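Local coordinates for Oxidored_FMN domain-containing protein ([Pseudomonas] geniculata N1, PDB 6L6J) that probably oxidises the amine 6-hydroxypseudooxynicotine, using FMN and a [4Fe-4S] cluster, and carries ADP bound in a Rossmann-like domain, at residues R426-R429 with E430-P434; P509-L513 with D514-P518. All coordinates share one frame; numbering follows the deposited sequence.

Interaction 1 of 2, residues R426-R429 with E430-P434. With ADP (adenosine-5'-diphosphate), chain D; SO4 (sulfate ion), chain E.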
# COMPACT_ATOMS: atom_id res chain seq x y z
N ARG A 426 17.71 -4.71 10.78
CA ARG A 426 17.77 -3.34 10.19
C ARG A 426 16.66 -2.47 10.79
O ARG A 426 16.86 -1.24 10.88
CB ARG A 426 17.65 -3.40 8.67
CG ARG A 426 16.32 -3.96 8.18
CD ARG A 426 16.36 -4.21 6.67
NE ARG A 426 16.31 -2.96 5.95
CZ ARG A 426 16.37 -2.84 4.64
NH1 ARG A 426 16.50 -3.91 3.88
NH2 ARG A 426 16.30 -1.63 4.09
N LEU A 427 15.56 -3.07 11.23
CA LEU A 427 14.39 -2.32 11.77
C LEU A 427 14.62 -1.84 13.21
O LEU A 427 13.92 -0.89 13.59
CB LEU A 427 13.12 -3.15 11.68
CG LEU A 427 12.55 -3.27 10.26
CD1 LEU A 427 11.32 -4.18 10.27
CD2 LEU A 427 12.21 -1.88 9.71
N VAL A 428 15.55 -2.43 13.97
CA VAL A 428 15.91 -1.90 15.33
C VAL A 428 16.19 -0.41 15.18
O VAL A 428 15.52 0.35 15.86
CB VAL A 428 17.10 -2.62 15.99
CG1 VAL A 428 17.76 -1.76 17.04
CG2 VAL A 428 16.69 -3.97 16.59
N ARG A 429 17.12 -0.02 14.30
CA ARG A 429 17.59 1.39 14.13
C ARG A 429 16.69 2.16 13.16
O ARG A 429 16.46 3.34 13.41
CB ARG A 429 19.03 1.43 13.64
CG ARG A 429 20.05 1.02 14.70
CD ARG A 429 21.46 0.99 14.15
NE ARG A 429 21.54 0.15 12.96
CZ ARG A 429 22.49 0.27 12.01
NH1 ARG A 429 23.43 1.20 12.11
NH2 ARG A 429 22.47 -0.52 10.96
N GLU A 430 16.18 1.52 12.11
CA GLU A 430 15.29 2.19 11.11
C GLU A 430 14.02 2.70 11.79
O GLU A 430 13.61 3.84 11.46
CB GLU A 430 14.90 1.26 9.94
CG GLU A 430 15.94 1.17 8.85
CD GLU A 430 15.43 0.60 7.53
OE1 GLU A 430 14.39 1.06 7.04
OE2 GLU A 430 16.08 -0.31 6.99
N ARG A 431 13.40 1.90 12.66
CA ARG A 431 12.09 2.23 13.31
C ARG A 431 12.24 3.47 14.20
O ARG A 431 11.20 4.10 14.46
CB ARG A 431 11.51 1.08 14.14
CG ARG A 431 12.21 0.86 15.48
CD ARG A 431 11.77 -0.43 16.14
NE ARG A 431 10.35 -0.39 16.51
CZ ARG A 431 9.64 -1.44 16.96
NH1 ARG A 431 10.20 -2.63 17.09
NH2 ARG A 431 8.37 -1.28 17.24
N ARG A 432 13.47 3.79 14.62
CA ARG A 432 13.81 4.98 15.47
C ARG A 432 14.14 6.22 14.64
O ARG A 432 14.33 7.29 15.25
CB ARG A 432 14.99 4.64 16.38
CG ARG A 432 14.62 3.75 17.57
CD ARG A 432 15.83 3.02 18.06
NE ARG A 432 15.61 2.36 19.33
CZ ARG A 432 15.16 1.11 19.50
NH1 ARG A 432 14.80 0.36 18.48
NH2 ARG A 432 15.03 0.63 20.73
N LEU A 433 14.23 6.11 13.31
CA LEU A 433 14.41 7.29 12.41
C LEU A 433 13.07 8.01 12.26
O LEU A 433 12.01 7.39 12.33
CB LEU A 433 14.92 6.85 11.04
CG LEU A 433 16.35 6.31 10.99
CD1 LEU A 433 16.66 5.81 9.60
CD2 LEU A 433 17.35 7.37 11.43
N PRO A 434 13.05 9.34 12.01
CA PRO A 434 11.80 10.08 11.94
C PRO A 434 10.85 9.52 10.87
O PRO A 434 11.26 9.27 9.75
CB PRO A 434 12.23 11.51 11.57
CG PRO A 434 13.67 11.59 12.00
CD PRO A 434 14.22 10.20 11.75
PB ADP D . 16.99 -8.77 6.50
O1B ADP D . 16.25 -9.51 7.59
O2B ADP D . 16.16 -7.66 5.85
O3B ADP D . 17.61 -9.70 5.49
PA ADP D . 18.54 -7.42 8.59
O1A ADP D . 17.25 -6.86 9.08
O2A ADP D . 19.70 -6.51 8.41
O3A ADP D . 18.27 -8.07 7.16
O5' ADP D . 18.94 -8.70 9.48
C5' ADP D . 20.32 -9.06 9.75
C4' ADP D . 20.48 -9.36 11.22
O4' ADP D . 21.37 -10.50 11.36
C3' ADP D . 21.12 -8.24 12.06
O3' ADP D . 20.63 -8.18 13.39
C2' ADP D . 22.59 -8.66 12.04
O2' ADP D . 23.42 -8.05 13.01
C1' ADP D . 22.40 -10.16 12.26
N9 ADP D . 23.59 -10.97 12.03
C8 ADP D . 24.56 -10.81 11.07
N7 ADP D . 25.52 -11.69 11.15
C5 ADP D . 25.17 -12.48 12.25
C6 ADP D . 25.79 -13.60 12.86
N6 ADP D . 26.91 -14.16 12.43
N1 ADP D . 25.17 -14.15 13.93
C2 ADP D . 24.03 -13.61 14.36
N3 ADP D . 23.36 -12.57 13.86
C4 ADP D . 23.99 -12.04 12.80
S SO4 E . 16.29 3.96 22.92
O1 SO4 E . 15.30 3.35 23.81
O2 SO4 E . 16.55 3.08 21.77
O3 SO4 E . 15.79 5.24 22.44
O4 SO4 E . 17.54 4.16 23.66
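Arg-426 and Glu-430 form an i to i+4 salt bridge along the one-turn helix 426-430 of the Rossmann-like, ADP-binding domain; a type I beta turn, Glu-430 to Leu-433, then leads the chain out of that helix. The guanidinium comes side-on: NE of Arg-426 is 2.9 Å from OE2 of Glu-430, and NH2 of Arg-426 reaches the same OE2 at 3.2 Å. OE2 lies in the guanidinium plane, but the carboxylate is turned 56° from it; NE meets OE2 nearly head-on to the C-O bond, and NH2 comes to the syn lone pair of OE2. OE1 of Glu-430 is bonded by Tyr-532 OH, while NH1 of Arg-426 turns to Asp-646, another ADP-site residue. With chi1 at 63°, CG of Arg-426 lies between its backbone N and carbonyl carbon, and the bend at chi3 then brings NE to the glutamate.

Backbone bonds hold the helix and the turn that follows. Glu-430 N donates to Arg-426 O at 3.1 Å, Arg-431 N to Leu-427 O at 3.0 Å, and Leu-433 N closes the beta turn on Glu-430 O.

Anions are bound at both ends. Toward the nucleotide, Arg-426 N points almost straight (176°) at O1A of ADP, 2.8 Å away. At the other end Arg-432, extended from CG to NE, runs beside Val-428 and gives NH1 to the carbonyl O of Val-428 at 2.7 Å. Its NH2 also pairs with Glu-422, and its NE donates to O2 of a sulfate, probably from the crystallisation liquor, at 2.7 Å.

Interaction 2 of 2, residues P509-L513 with D514-P518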
# COMPACT_ATOMS: atom_id res chain seq x y z
N PRO A 509 24.31 6.13 5.59
CA PRO A 509 23.17 5.91 6.48
C PRO A 509 23.51 5.15 7.77
O PRO A 509 22.81 5.35 8.72
CB PRO A 509 22.21 5.08 5.61
CG PRO A 509 22.52 5.53 4.20
CD PRO A 509 24.00 5.80 4.20
N GLU A 510 24.56 4.31 7.77
CA GLU A 510 25.00 3.54 8.97
C GLU A 510 25.21 4.50 10.17
O GLU A 510 24.66 4.22 11.25
CB GLU A 510 26.26 2.72 8.68
CG GLU A 510 26.01 1.51 7.79
CD GLU A 510 24.93 0.54 8.25
OE1 GLU A 510 24.87 0.24 9.46
OE2 GLU A 510 24.14 0.09 7.41
N ASP A 511 25.93 5.60 9.94
CA ASP A 511 26.25 6.63 10.97
C ASP A 511 24.96 7.27 11.49
O ASP A 511 24.87 7.49 12.72
CB ASP A 511 27.20 7.70 10.41
CG ASP A 511 28.53 7.14 9.93
OD1 ASP A 511 29.21 6.49 10.75
OD2 ASP A 511 28.86 7.33 8.75
N ILE A 512 24.01 7.56 10.62
CA ILE A 512 22.75 8.26 11.01
C ILE A 512 21.85 7.30 11.78
O ILE A 512 21.20 7.74 12.73
CB ILE A 512 22.02 8.87 9.81
CG1 ILE A 512 22.97 9.65 8.90
CG2 ILE A 512 20.85 9.73 10.27
CD1 ILE A 512 23.93 10.58 9.64
N LEU A 513 21.83 6.03 11.36
CA LEU A 513 21.12 4.93 12.06
C LEU A 513 21.72 4.73 13.46
O LEU A 513 20.97 4.40 14.38
CB LEU A 513 21.18 3.66 11.18
CG LEU A 513 20.25 3.65 9.96
CD1 LEU A 513 20.75 2.72 8.87
CD2 LEU A 513 18.84 3.24 10.35
N ASP A 514 23.02 4.99 13.63
CA ASP A 514 23.74 4.84 14.93
C ASP A 514 23.68 6.12 15.77
O ASP A 514 24.21 6.10 16.88
CB ASP A 514 25.20 4.45 14.74
CG ASP A 514 25.38 3.04 14.24
OD1 ASP A 514 24.44 2.24 14.41
OD2 ASP A 514 26.45 2.78 13.67
N GLY A 515 23.06 7.19 15.25
CA GLY A 515 22.90 8.48 15.95
C GLY A 515 24.21 9.24 16.06
O GLY A 515 24.37 9.96 17.05
N ARG A 516 25.12 9.07 15.09
CA ARG A 516 26.44 9.76 15.03
C ARG A 516 26.35 10.88 13.99
O ARG A 516 26.73 10.67 12.83
CB ARG A 516 27.55 8.75 14.70
CG ARG A 516 27.94 7.85 15.86
CD ARG A 516 29.32 7.23 15.67
NE ARG A 516 29.40 6.58 14.37
CZ ARG A 516 29.05 5.32 14.11
NH1 ARG A 516 28.59 4.54 15.07
NH2 ARG A 516 29.15 4.86 12.87
N LEU A 517 25.84 12.04 14.41
CA LEU A 517 25.40 13.14 13.51
C LEU A 517 26.46 14.21 13.45
O LEU A 517 27.18 14.41 14.43
CB LEU A 517 24.10 13.73 14.04
CG LEU A 517 22.83 13.00 13.63
CD1 LEU A 517 22.86 11.54 14.07
CD2 LEU A 517 21.62 13.71 14.22
N PRO A 518 26.55 14.96 12.33
CA PRO A 518 27.40 16.14 12.25
C PRO A 518 26.78 17.17 13.21
O PRO A 518 25.57 17.24 13.25
CB PRO A 518 27.37 16.61 10.78
CG PRO A 518 26.27 15.81 10.12
CD PRO A 518 25.79 14.75 11.09
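Asp-511 and Arg-516 meet across a Schellman motif that ends helix 509-513, at the surface of the OYE-like second alpha/beta domain. NH2 of Arg-516 lies 2.7 Å from OD1 of Asp-511, reaching it on the anti side and somewhat out of the carboxylate plane. The two flat groups stand nearly perpendicular, 77° apart, and NH2 alone of the guanidinium nitrogens bonds to Asp-511. A bend at chi3 (-52°) folds the arginine back over the turn, where its NH1 adds a weak bond to OD2 of Asp-514, making a three-residue charge network.

The same pair is joined through the backbone: Arg-516 N donates to Asp-511 O at 2.9 Å, the 6→1 bond of the motif. The 5→2 bond runs from Gly-515 N to Ile-512 O at 3.2 Å, with the donor well above the carbonyl plane. Gly-515 has a phi of 71°, which lets the chain reverse here.

Further out, Asp-511 itself is positioned by its second oxygen, OD2, which accepts from the backbone N of Thr-508. Without the carboxylate, as with an alanine here, Arg-516 NH2 would probably lose its mate and Thr-508 N its acceptor, leaving the guanidinium freer to turn on its weak bond to Asp-514. Arg-429 takes OD1 of Asp-514 and OE1 of Glu-510, and between those two acidic residues Asp-514 N still makes a helical bond to Glu-510 O at 3.0 Å.

Overall arrangement
Interactions 1 and 2 each finish a short helix, and they touch although one lies in the Rossmann-like domain and the other in the OYE-like second alpha/beta domain; their centres are 11 Å apart. Arg-429, on helix 426-430, bridges them: its NH1 is 2.7 Å from OD1 of Asp-514 and its NH2 is 2.9 Å from OE1 of Glu-510. Beside these salt bridges is an apolar seam, with Leu-433 CD1 3.5 Å from Leu-513 CD2. Interaction 1 is partly buried and, besides its salt bridge, holds a nucleotide phosphate by a backbone amide, whereas interaction 2 lies at the surface and no bound group takes part in it. One exit is a type I turn, the other a Schellman motif.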